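DegV family protein (Thermus thermophilus, PDB 2DT8) binds fatty acids such as palmitic acid, although its wider physiological role is not established. Local coordinates at residues 115-118 with 124-127; 131-136 with 140-145. All coordinates share one frame; numbering follows the deposited sequence.

Contact 1: residues 115-118 with 124-127; sequences TQAA and MMVL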
loop_
_atom_site.group_PDB
_atom_site.type_symbol
_atom_site.label_atom_id
_atom_site.label_comp_id
_atom_site.label_asym_id
_atom_site.label_seq_id
_atom_site.Cartn_x
_atom_site.Cartn_y
_atom_site.Cartn_z
ATOM N N THR A 115 0.433 1.754 9.700
ATOM C CA THR A 115 -0.392 2.667 8.915
ATOM C C THR A 115 -1.788 2.160 8.613
ATOM O O THR A 115 -2.640 2.934 8.172
ATOM C CB THR A 115 0.237 2.963 7.551
ATOM O OG1 THR A 115 0.303 1.740 6.797
ATOM C CG2 THR A 115 1.634 3.566 7.708
ATOM N N GLN A 116 -2.022 0.870 8.834
ATOM C CA GLN A 116 -3.312 0.246 8.524
ATOM C C GLN A 116 -3.622 0.372 7.033
ATOM O O GLN A 116 -4.781 0.353 6.615
ATOM C CB GLN A 116 -4.455 0.859 9.345
ATOM C CG GLN A 116 -4.367 0.541 10.839
ATOM C CD GLN A 116 -5.639 0.889 11.573
ATOM O OE1 GLN A 116 -6.306 1.855 11.237
ATOM N NE2 GLN A 116 -5.975 0.104 12.595
ATOM N N ALA A 117 -2.564 0.481 6.237
ATOM C CA ALA A 117 -2.715 0.606 4.793
ATOM C C ALA A 117 -1.798 -0.369 4.068
ATOM O O ALA A 117 -1.073 -1.149 4.690
ATOM C CB ALA A 117 -2.409 2.033 4.357
ATOM N N ALA A 118 -1.820 -0.307 2.741
ATOM C CA ALA A 118 -0.991 -1.182 1.920
ATOM C C ALA A 118 -0.616 -0.456 0.624
ATOM O O ALA A 118 -1.283 0.499 0.237
ATOM C CB ALA A 118 -1.766 -2.475 1.603
HETATM N N MSE A 124 2.111 6.939 0.462
HETATM C CA MSE A 124 1.677 8.337 0.535
HETATM C C MSE A 124 1.911 8.904 1.927
HETATM O O MSE A 124 2.191 10.096 2.071
HETATM C CB MSE A 124 0.200 8.489 0.162
HETATM C CG MSE A 124 -0.761 7.933 1.186
HETATM SE SE MSE A 124 -2.557 7.925 0.484
HETATM C CE MSE A 124 -3.472 7.604 2.147
HETATM N N MSE A 125 1.801 8.061 2.953
HETATM C CA MSE A 125 2.041 8.533 4.314
HETATM C C MSE A 125 3.540 8.757 4.522
HETATM O O MSE A 125 3.950 9.685 5.220
HETATM C CB MSE A 125 1.481 7.540 5.331
HETATM C CG MSE A 125 -0.016 7.397 5.207
HETATM SE SE MSE A 125 -0.788 6.472 6.687
HETATM C CE MSE A 125 -2.475 6.000 5.920
ATOM N N VAL A 126 4.368 7.910 3.917
ATOM C CA VAL A 126 5.813 8.087 4.005
ATOM C C VAL A 126 6.168 9.429 3.359
ATOM O O VAL A 126 6.938 10.208 3.912
ATOM C CB VAL A 126 6.556 6.942 3.268
ATOM C CG1 VAL A 126 8.031 7.260 3.132
ATOM C CG2 VAL A 126 6.368 5.655 4.020
ATOM N N LEU A 127 5.588 9.700 2.194
ATOM C CA LEU A 127 5.853 10.953 1.505
ATOM C C LEU A 127 5.363 12.159 2.310
ATOM O O LEU A 127 6.034 13.189 2.352
ATOM C CB LEU A 127 5.200 10.940 0.121
ATOM C CG LEU A 127 5.781 9.914 -0.860
ATOM C CD1 LEU A 127 4.956 9.939 -2.139
ATOM C CD2 LEU A 127 7.250 10.203 -1.163
#
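Thr-115 and Met-125 touch where a side chain of helix 120-135 reaches the loop that joins it to strand 110-114, and an ST turn at Thr-115 shapes this strand-to-helix link. Among polar interactions, Thr-115 OG1 accepts the N-H of Ala-117 at 3.2 Å, a bent bond of 142° at the hydrogen. With chi1 at 63° the hydroxyl lies between the backbone N and the carbonyl carbon, which lets it reach forward to the amide two residues on. The same OG1 hydrogen-bonds the carbonyl of His-87, at the end of the parallel strand alongside, so one buried hydroxyl serves both the turn and the sheet. A valine in its place lacks the hydroxyl and would probably leave the bend at 115-117 without this clasp and the carbonyl of His-87 without its hydroxyl partner.

The apolar interactions run between the loop and the helix. Met-125, present as selenomethionine, has an extended chain beyond CG (chi2 -168°), carrying its end out from the helix to pass obliquely over the threonine. Its SE rests 3.8 Å from Thr-115 CB and 3.9 Å from Thr-115 CG2. Threonine therefore suits the place by having two different branches: CB and the methyl meet the selenium of Met-125 while the hydroxyl fixes the turn. Ala-117, whose small CB also points toward the helix, adds a looser contact, 4.3 Å from Met-125 CE. Beyond the loop, Met-125 also packs on His-153 and on Leu-146 and Leu-149, so its long, unbranched side chain touches three parts of the fold: the loop 115-118, His-153 and helix 139-151. Its terminal methyl also makes a van der Waals contact with the loop backbone, Met-125 CE lying 3.8 Å from Thr-115 O.

Contact 2: residues 131-136 with 140-145; sequences ELLEEG and EAVLAE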
loop_
_atom_site.group_PDB
_atom_site.type_symbol
_atom_site.label_atom_id
_atom_site.label_comp_id
_atom_site.label_asym_id
_atom_site.label_seq_id
_atom_site.Cartn_x
_atom_site.Cartn_y
_atom_site.Cartn_z
ATOM N N GLU A 131 7.716 15.162 3.713
ATOM C CA GLU A 131 7.393 16.548 3.389
ATOM C C GLU A 131 7.467 17.401 4.659
ATOM O O GLU A 131 8.095 18.468 4.682
ATOM C CB GLU A 131 5.991 16.604 2.777
ATOM C CG GLU A 131 5.489 18.002 2.459
ATOM C CD GLU A 131 4.150 17.978 1.765
ATOM O OE1 GLU A 131 3.278 17.174 2.167
ATOM O OE2 GLU A 131 3.965 18.772 0.819
ATOM N N LEU A 132 6.847 16.919 5.728
ATOM C CA LEU A 132 6.855 17.659 6.983
ATOM C C LEU A 132 8.228 17.684 7.646
ATOM O O LEU A 132 8.661 18.725 8.148
ATOM C CB LEU A 132 5.811 17.074 7.940
ATOM C CG LEU A 132 4.366 17.216 7.442
ATOM C CD1 LEU A 132 3.422 16.514 8.404
ATOM C CD2 LEU A 132 4.001 18.693 7.323
ATOM N N LEU A 133 8.908 16.542 7.661
ATOM C CA LEU A 133 10.233 16.465 8.263
ATOM C C LEU A 133 11.240 17.366 7.549
ATOM O O LEU A 133 12.060 18.015 8.205
ATOM C CB LEU A 133 10.742 15.018 8.267
ATOM C CG LEU A 133 9.974 14.071 9.190
ATOM C CD1 LEU A 133 10.406 12.644 8.911
ATOM C CD2 LEU A 133 10.226 14.448 10.650
ATOM N N GLU A 134 11.170 17.407 6.208
ATOM C CA GLU A 134 12.101 18.273 5.471
ATOM C C GLU A 134 11.852 19.759 5.746
ATOM O O GLU A 134 12.771 20.578 5.638
ATOM C CB GLU A 134 12.021 18.005 3.966
ATOM C CG GLU A 134 12.500 16.622 3.579
ATOM C CD GLU A 134 12.753 16.481 2.091
ATOM O OE1 GLU A 134 11.856 16.838 1.296
ATOM O OE2 GLU A 134 13.847 16.004 1.721
ATOM N N GLU A 135 10.694 20.170 6.066
ATOM C CA GLU A 135 10.363 21.546 6.455
ATOM C C GLU A 135 10.919 21.827 7.853
ATOM O O GLU A 135 11.150 22.964 8.241
ATOM C CB GLU A 135 8.850 21.762 6.506
ATOM C CG GLU A 135 8.129 21.822 5.176
ATOM C CD GLU A 135 6.634 21.586 5.338
ATOM O OE1 GLU A 135 6.070 22.020 6.366
ATOM O OE2 GLU A 135 6.020 20.973 4.440
ATOM N N GLY A 136 11.142 20.707 8.564
ATOM C CA GLY A 136 11.640 20.858 9.916
ATOM C C GLY A 136 10.699 20.541 11.101
ATOM O O GLY A 136 11.006 20.818 12.266
ATOM N N GLU A 140 6.658 14.594 17.054
ATOM C CA GLU A 140 5.276 14.704 17.477
ATOM C C GLU A 140 4.272 15.257 16.473
ATOM O O GLU A 140 3.175 14.739 16.316
ATOM C CB GLU A 140 5.255 15.436 18.805
ATOM C CG GLU A 140 5.493 14.543 20.023
ATOM C CD GLU A 140 4.481 13.402 20.164
ATOM O OE1 GLU A 140 3.254 13.651 20.229
ATOM O OE2 GLU A 140 4.923 12.236 20.198
ATOM N N ALA A 141 4.719 16.340 15.812
ATOM C CA ALA A 141 3.821 16.961 14.857
ATOM C C ALA A 141 3.560 15.956 13.744
ATOM O O ALA A 141 2.429 15.826 13.262
ATOM C CB ALA A 141 4.485 18.215 14.314
ATOM N N VAL A 142 4.613 15.268 13.315
ATOM C CA VAL A 142 4.491 14.301 12.240
ATOM C C VAL A 142 3.632 13.103 12.656
ATOM O O VAL A 142 2.783 12.652 11.882
ATOM C CB VAL A 142 5.893 13.839 11.780
ATOM C CG1 VAL A 142 5.784 12.712 10.754
ATOM C CG2 VAL A 142 6.624 15.021 11.160
ATOM N N LEU A 143 3.831 12.602 13.873
ATOM C CA LEU A 143 3.029 11.465 14.333
ATOM C C LEU A 143 1.566 11.867 14.458
ATOM O O LEU A 143 0.678 11.060 14.216
ATOM C CB LEU A 143 3.534 10.923 15.679
ATOM C CG LEU A 143 4.896 10.215 15.650
ATOM C CD1 LEU A 143 5.364 9.924 17.063
ATOM C CD2 LEU A 143 4.794 8.920 14.848
ATOM N N ALA A 144 1.308 13.122 14.820
ATOM C CA ALA A 144 -0.068 13.574 14.936
ATOM C C ALA A 144 -0.724 13.596 13.556
ATOM O O ALA A 144 -1.888 13.219 13.401
ATOM C CB ALA A 144 -0.116 14.971 15.581
ATOM N N GLU A 145 0.029 14.060 12.558
ATOM C CA GLU A 145 -0.486 14.106 11.195
ATOM C C GLU A 145 -0.703 12.686 10.666
ATOM O O GLU A 145 -1.697 12.418 9.986
ATOM C CB GLU A 145 0.480 14.876 10.287
ATOM C CG GLU A 145 0.143 14.807 8.789
ATOM C CD GLU A 145 -1.106 15.582 8.381
ATOM O OE1 GLU A 145 -1.879 16.019 9.262
ATOM O OE2 GLU A 145 -1.323 15.746 7.156
#
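Val-142 and the pair Leu-132 and Leu-133 form the heart of this helix-to-helix contact. Val-142 CG2 lies against Leu-133 CD2 at 3.7 Å and against Leu-132 CB at 3.9 Å, so a single methyl meets two consecutive leucines. A branched, compact valine suits the spot because CG1 turns away from this meeting (anti to the backbone N) while CG2 faces the neighbouring helix. One turn further along, Leu-132 CD1 touches Glu-145 CG at 3.7 Å, the two side chains crossing at about a right angle. Leucine suits both positions because its long, branched apolar end, CD1 of Leu-132 and CD2 of Leu-133, reaches side chains of the facing helix. Here glutamate contributes its aliphatic part: a bend at chi2 of 71° carries the carboxylate on beyond the CG that touches the leucine.

Glu-145 OE2 makes salt bridges to Arg-148 and Arg-128. Glu-131 OE1 is salt-bridged to Arg-128 and Arg-226, and the shared Arg-128 probably offsets the repulsion between Glu-131 OE1 and Glu-145 OE2, 6.9 Å apart. On the sheet side, Leu-133 packs on Ile-3 and Leu-5, and Val-142 on Leu-84.

The first helix ends at Gly-136 in a Schellman motif, with Gly-136 N bonded to Leu-133 O at 2.9 Å. Its positive phi suits glycine, since a CB would press against the carbonyl O of Glu-135. The short connection then returns the chain, and the two helical segments run at 162° with their axes 10.0 Å apart, as an antiparallel helical hairpin lying on the parallel strands of an alpha/beta domain.

Contacts 1 and 2 follow one another along the chain and share helix 120-135: contact 1 fastens the early part of that helix to the loop before it, and contact 2 pairs its last turn with helix 139-151. Their centres are 14 Å apart and their segments do not otherwise touch. Contact 1 is the inner one, its centre about 7 Å from the centre of the chain, against about 20 Å for the centre of contact 2. The loop segment 115-118 passes beside the palmitic acid: Ala-118 touches it, while the Ala-117 side chain, which does take part in contact 1, is about 8 Å away. Both contacts lie away from the zinc site of Glu-67 and Glu-105.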